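Local atomic coordinates of sensor protein kinase HptS (Staphylococcus aureus, PDB entry 6LKI), a protein that acts as a sensor histidine kinase of a two-component system and, together with a solute-binding protein, probably detects glucose-6-phosphate and relays the signal. Residues B[2-6]-B[152-156]; B[10-14]-B[156-160]; B[16-21]-B[86-90]; B[116-120]-B[166-170]. All coordinates share one frame. Residues are numbered along the deposited sequence.

How the contacts relate
Contacts 1, 2 and 3 follow one another along helix 2-31, which spans two antiparallel sheets of the same 2-1-4-3 strand order, consistent with a double Cache-like sensor. Contacts 1 and 2 share Val156 on strand 152-157 (centres about 12 Å apart); the centre of contact 3, on the other sheet, is about 13 Å from that of contact 2. Contact 4 joins the loop before strand 120-125 to strand 163-169; its centre is about 9 Å from that of contact 1, which it touches (His5-Gln119 hydrogen bond), and about 27 Å from that of contact 3. In sequence, contact 3 closes before contact 4 opens; contact 4 alternates with contacts 1 and 2. Both modelled termini lie at the contact 1-4 end.

Contact 1. Residues B[2-6]-B[152-156]; sequences IHQHV and MNESV
The first turn of helix 2-31 (Val6 N to Ile2 O, 2.8 Å) lies over edge strand 152-157, extended over 153-156; the segment axes approach to 8.4 Å and cross at -29°. CA atoms are closest at His3-Glu154 (6.5 Å) and Val6-Ser155 (6.9 Å). Apolar packing comes from Ile2 and Val6, one helical turn apart, both pointing toward the strand. Ile2 (chi1 m, chi2 t) brings CD1 to 3.4 Å from Met152 O and 4.1 Å from Met152 CG, and its CG2 to 3.7 Å from Glu154 CB. Val6 (t) sets CG1 3.5 Å from Val156 CG2 and CG2 3.5 Å from Glu154 O. The one hydrogen bond across the segments, a weak one, runs from His3 ND1 to Glu154 OE2 (3.2 Å, 131°), with His3 in t and Glu154 chi1 near -100°. Ile2 and Val6 also touch Ile167. The arrangement is a helix laid on one face of an antiparallel sheet, as in the PAS-like modules of Cache-type sensors.

Contact 2. Residues B[10-14]-B[156-160]; sequences QSSLH and VKLNH
Val156, still extended at -136/163, points toward helical residues 10-14 (His14 N to Gln10 O, 2.7 Å) and meets Gln10, whose CB lies 3.6 Å from Val156 CG2. Lys157 points away; Lys157 NZ donates a hydrogen bond to Leu158 O (3.0 Å), and Lys157 O stands 3.7 Å from Gln10 NE2, with Gln10 in the t, m rotamer. Leu158 CA is 6.2 Å from Gln10 CA. Leu158 CD2 (chi1 m, chi2 t) fits against Gln10 CG (4.1 Å) and Leu13 CD1 (4.2 Å). Here the chain leaves the edge strand for the turn to strand 163-169, so a beta hairpin connection runs alongside helix 2-31. Asn159 CA is 5.8 Å from His14 CA, and Asn159 OD1 is 3.2 Å from His14 CE1. Water 1 couples the backbones, donating to Gln10 O (2.9 Å) and accepting from Asn159 N (3.2 Å). His160 closes the segment through water 2, which lies 2.8 Å from His160 ND1 and donates weakly to Leu13 O (3.2 Å).

Contact 3. Residues B[16-21]-B[86-90]; sequences TEKQIQ and FSTHQ
Ile20 points toward strand 84-92 and pushes CD1 against the edge of the Phe86 ring, 3.4 Å from Phe86 CE2; its CG2 lies 3.7 Å from Ser87 OG and 4.1 Å from His89 CE1. Phe86 (chi1 t) reaches back so that Thr16 CG2 sits 4.2 Å from Phe86 CE2, and its ring also meets that of His160 at about 55°. Segments 16-21 and 86-90 run nearly parallel, with axes 14° apart in direction and 9.5 Å at closest approach; the nearest CA pair is Glu17-Ser87 (7.6 Å). Polar links lie beside this packing. His89 NE2 donates to Gln21 OE1 (2.9 Å, 163°), while Gln21 NE2 donates to Glu17 OE2 (2.7 Å). Water 3 donates to both Glu17 OE2 (2.6 Å) and Phe86 O (3.0 Å), joining helix to strand backbone. Further along the strand, Gln90 NE2 hydrogen-bonds to Ser243 O of the solute-binding protein chain. Phe86 and Ser87 both face Ile102 on the neighbouring strand, a classic beta bulge in the sheet against which the helix packs.

Contact 4. Residues B[116-120]-B[166-170]; sequences DNRQF and IIYKD
Residues 116-120 descend from helix 108-116 into strand 120-125 and meet strand 163-169 at the start of an antiparallel pairing, the central one of a four-stranded sheet. Over residues 117-120 and 166-169 the end-to-end directions are 136° apart. Arg118 takes a left-handed conformation (56/28), which turns the chain off the helix before Gln119 (-94/123) and Phe120 (-104/165) become extended. Phe120 and Tyr168 form a hydrogen-bonded pair, CA-CA 5.5 Å, with Phe120 N to Tyr168 O and Tyr168 N to Phe120 O both 3.0 Å; Ile167 CA adds a CA-H...O contact to Phe120 O at 3.1 Å. Water 4 donates to Arg118 O (3.0 Å) and accepts from Asp170 N (3.0 Å). On their shared face, Phe120 (m) lays CB over the Tyr168 (p) ring, 3.9 Å from its centroid, a CH-pi contact, while the two rings, planes at 23°, are slid apart and barely overlap. Tyr168 OH hydrogen-bonds to Asp135 OD2. Gln119 sets its CG 3.8 Å from Lys169 CD, and its OE1 accepts from His5 of contact 1. Lys169 extends through three t torsions, then chi4 p, to place NZ 3.1 Å from Asn117 O in a hydrogen bond.

Contact 1. Residues B[2-6]-B[152-156]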
loop_
_atom_site.group_PDB
_atom_site.type_symbol
_atom_site.label_atom_id
_atom_site.label_comp_id
_atom_site.label_asym_id
_atom_site.label_seq_id
_atom_site.Cartn_x
_atom_site.Cartn_y
_atom_site.Cartn_z
ATOM N N ILE B 2 32.944 -20.378 12.831
ATOM C CA ILE B 2 31.700 -19.615 12.870
ATOM C C ILE B 2 31.913 -18.265 13.546
ATOM O O ILE B 2 31.482 -17.225 13.034
ATOM C CB ILE B 2 30.596 -20.432 13.563
ATOM C CG1 ILE B 2 30.272 -21.684 12.744
ATOM C CG2 ILE B 2 29.357 -19.593 13.741
ATOM C CD1 ILE B 2 29.517 -22.746 13.511
ATOM N N HIS B 3 32.583 -18.258 14.705
ATOM C CA HIS B 3 32.776 -17.009 15.440
ATOM C C HIS B 3 33.492 -15.964 14.591
ATOM O O HIS B 3 33.133 -14.780 14.623
ATOM C CB HIS B 3 33.555 -17.262 16.732
ATOM C CG HIS B 3 33.988 -16.008 17.428
ATOM N ND1 HIS B 3 33.185 -15.339 18.327
ATOM C CD2 HIS B 3 35.141 -15.300 17.357
ATOM C CE1 HIS B 3 33.823 -14.273 18.778
ATOM N NE2 HIS B 3 35.013 -14.227 18.205
ATOM N N GLN B 4 34.505 -16.379 13.825
ATOM C CA GLN B 4 35.198 -15.427 12.964
ATOM C C GLN B 4 34.357 -15.025 11.764
ATOM O O GLN B 4 34.676 -14.030 11.110
ATOM C CB GLN B 4 36.534 -15.991 12.468
ATOM C CG GLN B 4 36.419 -17.180 11.531
ATOM C CD GLN B 4 37.682 -18.025 11.493
ATOM O OE1 GLN B 4 37.917 -18.772 10.541
ATOM N NE2 GLN B 4 38.503 -17.909 12.530
ATOM N N HIS B 5 33.305 -15.778 11.447
ATOM C CA HIS B 5 32.404 -15.400 10.368
ATOM C C HIS B 5 31.231 -14.558 10.848
ATOM O O HIS B 5 30.675 -13.789 10.056
ATOM C CB HIS B 5 31.878 -16.647 9.652
ATOM C CG HIS B 5 32.929 -17.390 8.889
ATOM N ND1 HIS B 5 32.851 -18.742 8.633
ATOM C CD2 HIS B 5 34.093 -16.969 8.337
ATOM C CE1 HIS B 5 33.916 -19.121 7.949
ATOM N NE2 HIS B 5 34.686 -18.065 7.757
ATOM N N VAL B 6 30.851 -14.674 12.120
ATOM C CA VAL B 6 29.729 -13.897 12.636
ATOM C C VAL B 6 30.148 -12.458 12.915
ATOM O O VAL B 6 29.389 -11.518 12.650
ATOM C CB VAL B 6 29.148 -14.574 13.891
ATOM C CG1 VAL B 6 27.971 -13.790 14.417
ATOM C CG2 VAL B 6 28.715 -15.989 13.577
ATOM N N MET B 152 25.128 -26.247 15.455
ATOM C CA MET B 152 26.162 -25.432 16.077
ATOM C C MET B 152 26.091 -24.002 15.553
ATOM O O MET B 152 26.418 -23.748 14.389
ATOM C CB MET B 152 27.537 -26.047 15.804
ATOM C CG MET B 152 28.699 -25.384 16.520
ATOM S SD MET B 152 30.281 -25.983 15.891
ATOM C CE MET B 152 29.946 -27.738 15.743
ATOM N N ASN B 153 25.671 -23.065 16.400
ATOM C CA ASN B 153 25.372 -21.704 15.977
ATOM C C ASN B 153 26.099 -20.693 16.853
ATOM O O ASN B 153 26.626 -21.015 17.922
ATOM C CB ASN B 153 23.861 -21.437 16.015
ATOM C CG ASN B 153 23.328 -21.322 17.432
ATOM O OD1 ASN B 153 23.362 -20.252 18.038
ATOM N ND2 ASN B 153 22.850 -22.438 17.974
ATOM N N GLU B 154 26.107 -19.449 16.376
ATOM C CA GLU B 154 26.662 -18.317 17.108
ATOM C C GLU B 154 25.977 -17.055 16.608
ATOM O O GLU B 154 25.888 -16.839 15.395
ATOM C CB GLU B 154 28.178 -18.217 16.920
ATOM C CG GLU B 154 28.981 -18.783 18.077
ATOM C CD GLU B 154 30.475 -18.695 17.851
ATOM O OE1 GLU B 154 31.013 -19.533 17.097
ATOM O OE2 GLU B 154 31.111 -17.789 18.431
ATOM N N SER B 155 25.499 -16.228 17.535
ATOM C CA SER B 155 24.712 -15.053 17.196
ATOM C C SER B 155 25.344 -13.795 17.775
ATOM O O SER B 155 26.026 -13.836 18.803
ATOM C CB SER B 155 23.272 -15.182 17.710
ATOM O OG SER B 155 23.238 -15.218 19.126
ATOM N N VAL B 156 25.113 -12.672 17.092
ATOM C CA VAL B 156 25.488 -11.352 17.581
ATOM C C VAL B 156 24.321 -10.406 17.331
ATOM O O VAL B 156 23.422 -10.687 16.538
ATOM C CB VAL B 156 26.765 -10.793 16.912
ATOM C CG1 VAL B 156 27.988 -11.608 17.307
ATOM C CG2 VAL B 156 26.593 -10.731 15.403
#

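Contact 2. Residues B[10-14]-B[156-160]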
loop_
_atom_site.group_PDB
_atom_site.type_symbol
_atom_site.label_atom_id
_atom_site.label_comp_id
_atom_site.label_asym_id
_atom_site.label_seq_id
_atom_site.Cartn_x
_atom_site.Cartn_y
_atom_site.Cartn_z
ATOM N N GLN B 10 28.706 -9.033 10.992
ATOM C CA GLN B 10 28.136 -7.970 11.816
ATOM C C GLN B 10 28.844 -6.650 11.561
ATOM O O GLN B 10 28.196 -5.618 11.359
ATOM C CB GLN B 10 28.215 -8.339 13.299
ATOM C CG GLN B 10 27.528 -7.340 14.250
ATOM C CD GLN B 10 28.391 -6.138 14.627
ATOM O OE1 GLN B 10 29.602 -6.129 14.408
ATOM N NE2 GLN B 10 27.757 -5.114 15.189
ATOM N N SER B 11 30.177 -6.668 11.558
ATOM C CA SER B 11 30.934 -5.439 11.353
ATOM C C SER B 11 30.738 -4.896 9.943
ATOM O O SER B 11 30.657 -3.678 9.747
ATOM C CB SER B 11 32.414 -5.688 11.636
ATOM O OG SER B 11 33.176 -4.517 11.406
ATOM N N SER B 12 30.659 -5.783 8.948
ATOM C CA SER B 12 30.410 -5.337 7.580
ATOM C C SER B 12 29.011 -4.752 7.438
ATOM O O SER B 12 28.833 -3.697 6.816
ATOM C CB SER B 12 30.613 -6.499 6.607
ATOM O OG SER B 12 30.616 -6.047 5.264
ATOM N N LEU B 13 28.003 -5.421 8.006
ATOM C CA LEU B 13 26.654 -4.865 7.993
ATOM C C LEU B 13 26.569 -3.596 8.831
ATOM O O LEU B 13 25.815 -2.677 8.491
ATOM C CB LEU B 13 25.651 -5.904 8.495
ATOM C CG LEU B 13 25.468 -7.149 7.623
ATOM C CD1 LEU B 13 24.636 -8.197 8.347
ATOM C CD2 LEU B 13 24.838 -6.786 6.288
ATOM N N HIS B 14 27.332 -3.531 9.925
ATOM C CA HIS B 14 27.415 -2.303 10.709
ATOM C C HIS B 14 27.958 -1.155 9.868
ATOM O O HIS B 14 27.421 -0.041 9.900
ATOM C CB HIS B 14 28.293 -2.540 11.940
ATOM C CG HIS B 14 28.591 -1.303 12.728
ATOM N ND1 HIS B 14 27.637 -0.351 13.014
ATOM C CD2 HIS B 14 29.738 -0.868 13.302
ATOM C CE1 HIS B 14 28.184 0.619 13.725
ATOM N NE2 HIS B 14 29.459 0.329 13.914
ATOM N N VAL B 156 25.113 -12.672 17.092
ATOM C CA VAL B 156 25.488 -11.352 17.581
ATOM C C VAL B 156 24.321 -10.406 17.331
ATOM O O VAL B 156 23.422 -10.687 16.538
ATOM C CB VAL B 156 26.765 -10.793 16.912
ATOM C CG1 VAL B 156 27.988 -11.608 17.307
ATOM C CG2 VAL B 156 26.593 -10.731 15.403
ATOM N N LYS B 157 24.350 -9.269 18.019
ATOM C CA LYS B 157 23.306 -8.263 17.886
ATOM C C LYS B 157 23.699 -7.257 16.811
ATOM O O LYS B 157 24.801 -6.701 16.845
ATOM C CB LYS B 157 23.069 -7.554 19.220
ATOM C CG LYS B 157 21.787 -6.737 19.285
ATOM C CD LYS B 157 22.091 -5.260 19.489
ATOM C CE LYS B 157 20.845 -4.404 19.332
ATOM N NZ LYS B 157 21.163 -3.078 18.729
ATOM N N LEU B 158 22.802 -7.035 15.855
ATOM C CA LEU B 158 23.067 -6.062 14.806
ATOM C C LEU B 158 22.950 -4.644 15.357
ATOM O O LEU B 158 22.159 -4.363 16.261
ATOM C CB LEU B 158 22.112 -6.266 13.631
ATOM C CG LEU B 158 22.356 -7.545 12.822
ATOM C CD1 LEU B 158 21.487 -7.582 11.572
ATOM C CD2 LEU B 158 23.829 -7.689 12.460
ATOM N N ASN B 159 23.753 -3.742 14.790
ATOM C CA ASN B 159 23.963 -2.440 15.414
ATOM C C ASN B 159 22.791 -1.491 15.196
ATOM O O ASN B 159 22.500 -0.663 16.068
ATOM C CB ASN B 159 25.251 -1.816 14.877
ATOM C CG ASN B 159 25.564 -0.481 15.520
ATOM O OD1 ASN B 159 25.248 0.576 14.974
ATOM N ND2 ASN B 159 26.197 -0.522 16.687
ATOM N N HIS B 160 22.108 -1.589 14.057
ATOM C CA HIS B 160 21.152 -0.567 13.655
ATOM C C HIS B 160 19.738 -0.815 14.161
ATOM O O HIS B 160 18.926 0.118 14.160
ATOM C CB HIS B 160 21.121 -0.457 12.129
ATOM C CG HIS B 160 20.522 -1.650 11.456
ATOM N ND1 HIS B 160 21.185 -2.854 11.352
ATOM C CD2 HIS B 160 19.320 -1.829 10.860
ATOM C CE1 HIS B 160 20.417 -3.723 10.719
ATOM N NE2 HIS B 160 19.281 -3.125 10.408
HETATM O O HOH W 1 25.692 -4.667 12.372
HETATM O O HOH W 2 24.028 -2.930 11.172
#

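Contact 3. Residues B[16-21]-B[86-90]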
loop_
_atom_site.group_PDB
_atom_site.type_symbol
_atom_site.label_atom_id
_atom_site.label_comp_id
_atom_site.label_asym_id
_atom_site.label_seq_id
_atom_site.Cartn_x
_atom_site.Cartn_y
_atom_site.Cartn_z
ATOM N N THR B 16 28.036 -0.900 6.493
ATOM C CA THR B 16 27.173 -0.572 5.362
ATOM C C THR B 16 26.006 0.310 5.792
ATOM O O THR B 16 25.654 1.269 5.096
ATOM C CB THR B 16 26.663 -1.853 4.702
ATOM O OG1 THR B 16 27.768 -2.587 4.161
ATOM C CG2 THR B 16 25.680 -1.531 3.582
ATOM N N GLU B 17 25.399 0.004 6.940
ATOM C CA GLU B 17 24.276 0.807 7.414
ATOM C C GLU B 17 24.713 2.230 7.741
ATOM O O GLU B 17 23.964 3.185 7.507
ATOM C CB GLU B 17 23.635 0.146 8.635
ATOM C CG GLU B 17 22.181 0.530 8.842
ATOM C CD GLU B 17 22.022 1.777 9.689
ATOM O OE1 GLU B 17 23.005 2.181 10.345
ATOM O OE2 GLU B 17 20.913 2.351 9.702
ATOM N N LYS B 18 25.922 2.388 8.286
ATOM C CA LYS B 18 26.466 3.721 8.537
ATOM C C LYS B 18 26.608 4.505 7.239
ATOM O O LYS B 18 26.240 5.684 7.168
ATOM C CB LYS B 18 27.814 3.598 9.257
ATOM C CG LYS B 18 28.609 4.895 9.445
ATOM C CD LYS B 18 29.570 5.170 8.284
ATOM C CE LYS B 18 29.686 6.658 8.022
ATOM N NZ LYS B 18 30.273 6.973 6.692
ATOM N N GLN B 19 27.150 3.862 6.202
ATOM C CA GLN B 19 27.340 4.542 4.926
ATOM C C GLN B 19 26.014 4.973 4.319
ATOM O O GLN B 19 25.943 6.022 3.667
ATOM C CB GLN B 19 28.104 3.636 3.959
ATOM C CG GLN B 19 29.452 3.184 4.489
ATOM C CD GLN B 19 30.585 3.473 3.527
ATOM O OE1 GLN B 19 30.401 3.453 2.309
ATOM N NE2 GLN B 19 31.764 3.753 4.068
ATOM N N ILE B 20 24.954 4.188 4.527
ATOM C CA ILE B 20 23.633 4.583 4.044
ATOM C C ILE B 20 23.158 5.836 4.770
ATOM O O ILE B 20 22.696 6.800 4.149
ATOM C CB ILE B 20 22.630 3.426 4.207
ATOM C CG1 ILE B 20 23.006 2.261 3.287
ATOM C CG2 ILE B 20 21.216 3.909 3.921
ATOM C CD1 ILE B 20 22.144 1.029 3.479
ATOM N N GLN B 21 23.277 5.844 6.100
ATOM C CA GLN B 21 22.806 6.987 6.877
ATOM C C GLN B 21 23.587 8.251 6.539
ATOM O O GLN B 21 23.008 9.340 6.445
ATOM C CB GLN B 21 22.900 6.680 8.372
ATOM C CG GLN B 21 22.063 5.488 8.819
ATOM C CD GLN B 21 20.568 5.747 8.731
ATOM O OE1 GLN B 21 20.129 6.884 8.558
ATOM N NE2 GLN B 21 19.778 4.687 8.856
ATOM N N PHE B 86 16.415 -3.222 5.078
ATOM C CA PHE B 86 17.629 -2.868 5.803
ATOM C C PHE B 86 17.714 -1.386 6.147
ATOM O O PHE B 86 18.122 -1.040 7.259
ATOM C CB PHE B 86 18.860 -3.284 4.988
ATOM C CG PHE B 86 20.172 -2.896 5.621
ATOM C CD1 PHE B 86 20.716 -3.652 6.645
ATOM C CD2 PHE B 86 20.867 -1.783 5.179
ATOM C CE1 PHE B 86 21.917 -3.301 7.227
ATOM C CE2 PHE B 86 22.075 -1.429 5.758
ATOM C CZ PHE B 86 22.599 -2.190 6.784
ATOM N N SER B 87 16.999 -0.495 5.526
ATOM C CA SER B 87 16.818 0.893 5.923
ATOM C C SER B 87 15.571 1.461 5.260
ATOM O O SER B 87 15.183 1.046 4.164
ATOM C CB SER B 87 18.040 1.747 5.566
ATOM O OG SER B 87 18.194 1.859 4.164
ATOM N N THR B 88 14.950 2.418 5.947
ATOM C CA THR B 88 13.785 3.134 5.448
ATOM C C THR B 88 13.980 4.614 5.736
ATOM O O THR B 88 14.350 4.985 6.854
ATOM C CB THR B 88 12.492 2.631 6.107
ATOM O OG1 THR B 88 12.388 1.211 5.944
ATOM C CG2 THR B 88 11.275 3.299 5.485
ATOM N N HIS B 89 13.745 5.455 4.730
ATOM C CA HIS B 89 13.899 6.894 4.888
ATOM C C HIS B 89 12.751 7.613 4.197
ATOM O O HIS B 89 12.358 7.248 3.086
ATOM C CB HIS B 89 15.239 7.384 4.318
ATOM C CG HIS B 89 16.427 6.987 5.137
ATOM N ND1 HIS B 89 17.118 5.813 4.927
ATOM C CD2 HIS B 89 17.046 7.609 6.168
ATOM C CE1 HIS B 89 18.111 5.727 5.794
ATOM N NE2 HIS B 89 18.090 6.805 6.558
ATOM N N GLN B 90 12.214 8.629 4.867
ATOM C CA GLN B 90 11.217 9.523 4.287
ATOM C C GLN B 90 11.950 10.773 3.815
ATOM O O GLN B 90 12.473 11.539 4.632
ATOM C CB GLN B 90 10.125 9.861 5.302
ATOM C CG GLN B 90 8.984 10.693 4.737
ATOM C CD GLN B 90 7.738 10.651 5.607
ATOM O OE1 GLN B 90 7.557 9.736 6.411
ATOM N NE2 GLN B 90 6.871 11.643 5.444
HETATM O O HOH W 3 18.639 1.228 9.100
#

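Contact 4. Residues B[116-120]-B[166-170]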
loop_
_atom_site.group_PDB
_atom_site.type_symbol
_atom_site.label_atom_id
_atom_site.label_comp_id
_atom_site.label_asym_id
_atom_site.label_seq_id
_atom_site.Cartn_x
_atom_site.Cartn_y
_atom_site.Cartn_z
ATOM N N ASP B 116 31.401 -22.480 0.631
ATOM C CA ASP B 116 32.643 -23.145 1.008
ATOM C C ASP B 116 32.506 -23.925 2.311
ATOM O O ASP B 116 32.957 -25.072 2.398
ATOM C CB ASP B 116 33.773 -22.120 1.125
ATOM C CG ASP B 116 34.198 -21.565 -0.220
ATOM O OD1 ASP B 116 33.809 -22.145 -1.255
ATOM O OD2 ASP B 116 34.921 -20.546 -0.242
ATOM N N ASN B 117 31.891 -23.326 3.330
ATOM C CA ASN B 117 31.859 -23.906 4.664
ATOM C C ASN B 117 30.496 -24.457 5.058
ATOM O O ASN B 117 30.355 -24.976 6.171
ATOM C CB ASN B 117 32.307 -22.865 5.698
ATOM C CG ASN B 117 33.720 -22.374 5.455
ATOM O OD1 ASN B 117 34.040 -21.213 5.709
ATOM N ND2 ASN B 117 34.577 -23.260 4.959
ATOM N N ARG B 118 29.493 -24.358 4.182
ATOM C CA ARG B 118 28.130 -24.813 4.483
ATOM C C ARG B 118 27.580 -24.144 5.740
ATOM O O ARG B 118 26.743 -24.709 6.449
ATOM C CB ARG B 118 28.067 -26.338 4.606
ATOM C CG ARG B 118 28.291 -27.072 3.295
ATOM C CD ARG B 118 27.103 -26.904 2.358
ATOM N NE ARG B 118 27.355 -27.482 1.041
ATOM C CZ ARG B 118 27.141 -26.847 -0.108
ATOM N NH1 ARG B 118 26.672 -25.606 -0.105
ATOM N NH2 ARG B 118 27.398 -27.451 -1.260
ATOM N N GLN B 119 28.056 -22.935 6.025
ATOM C CA GLN B 119 27.550 -22.135 7.132
ATOM C C GLN B 119 26.460 -21.209 6.607
ATOM O O GLN B 119 26.698 -20.425 5.682
ATOM C CB GLN B 119 28.673 -21.327 7.783
ATOM C CG GLN B 119 29.817 -22.160 8.342
ATOM C CD GLN B 119 30.863 -21.309 9.037
ATOM O OE1 GLN B 119 30.576 -20.198 9.483
ATOM N NE2 GLN B 119 32.083 -21.826 9.128
ATOM N N PHE B 120 25.272 -21.299 7.193
ATOM C CA PHE B 120 24.119 -20.533 6.746
ATOM C C PHE B 120 23.854 -19.377 7.700
ATOM O O PHE B 120 24.368 -19.331 8.819
ATOM C CB PHE B 120 22.889 -21.438 6.623
ATOM C CG PHE B 120 23.060 -22.550 5.628
ATOM C CD1 PHE B 120 23.680 -23.734 5.989
ATOM C CD2 PHE B 120 22.608 -22.405 4.327
ATOM C CE1 PHE B 120 23.842 -24.756 5.073
ATOM C CE2 PHE B 120 22.766 -23.424 3.407
ATOM C CZ PHE B 120 23.384 -24.601 3.781
ATOM N N ILE B 166 22.475 -14.738 13.022
ATOM C CA ILE B 166 22.796 -16.082 13.489
ATOM C C ILE B 166 23.392 -16.874 12.334
ATOM O O ILE B 166 22.749 -17.043 11.290
ATOM C CB ILE B 166 21.564 -16.800 14.057
ATOM C CG1 ILE B 166 20.758 -15.860 14.959
ATOM C CG2 ILE B 166 21.978 -18.058 14.808
ATOM C CD1 ILE B 166 19.305 -16.232 15.064
ATOM N N ILE B 167 24.610 -17.372 12.530
ATOM C CA ILE B 167 25.290 -18.228 11.565
ATOM C C ILE B 167 25.452 -19.607 12.188
ATOM O O ILE B 167 25.991 -19.736 13.295
ATOM C CB ILE B 167 26.649 -17.644 11.145
ATOM C CG1 ILE B 167 26.448 -16.319 10.408
ATOM C CG2 ILE B 167 27.403 -18.631 10.276
ATOM C CD1 ILE B 167 27.734 -15.693 9.922
ATOM N N TYR B 168 24.979 -20.634 11.485
ATOM C CA TYR B 168 24.936 -21.990 12.009
ATOM C C TYR B 168 25.522 -22.964 10.993
ATOM O O TYR B 168 25.817 -22.607 9.850
ATOM C CB TYR B 168 23.503 -22.398 12.378
ATOM C CG TYR B 168 22.500 -22.223 11.258
ATOM C CD1 TYR B 168 21.854 -21.009 11.061
ATOM C CD2 TYR B 168 22.193 -23.274 10.403
ATOM C CE1 TYR B 168 20.937 -20.844 10.042
ATOM C CE2 TYR B 168 21.274 -23.119 9.382
ATOM C CZ TYR B 168 20.649 -21.902 9.207
ATOM O OH TYR B 168 19.736 -21.743 8.192
ATOM N N LYS B 169 25.676 -24.214 11.430
ATOM C CA LYS B 169 26.311 -25.244 10.620
ATOM C C LYS B 169 25.966 -26.613 11.188
ATOM O O LYS B 169 25.989 -26.808 12.406
ATOM C CB LYS B 169 27.833 -25.052 10.584
ATOM C CG LYS B 169 28.594 -26.201 9.946
ATOM C CD LYS B 169 29.947 -25.747 9.428
ATOM C CE LYS B 169 30.787 -26.930 8.983
ATOM N NZ LYS B 169 30.168 -27.640 7.828
ATOM N N ASP B 170 25.658 -27.555 10.300
ATOM C CA ASP B 170 25.356 -28.926 10.706
ATOM C C ASP B 170 26.634 -29.743 10.865
ATOM O O ASP B 170 27.494 -29.418 11.684
ATOM C CB ASP B 170 24.428 -29.598 9.690
ATOM C CG ASP B 170 23.897 -30.934 10.178
ATOM O OD1 ASP B 170 23.922 -31.177 11.403
ATOM O OD2 ASP B 170 23.451 -31.741 9.337
HETATM O O HOH W 4 24.953 -26.886 7.498
#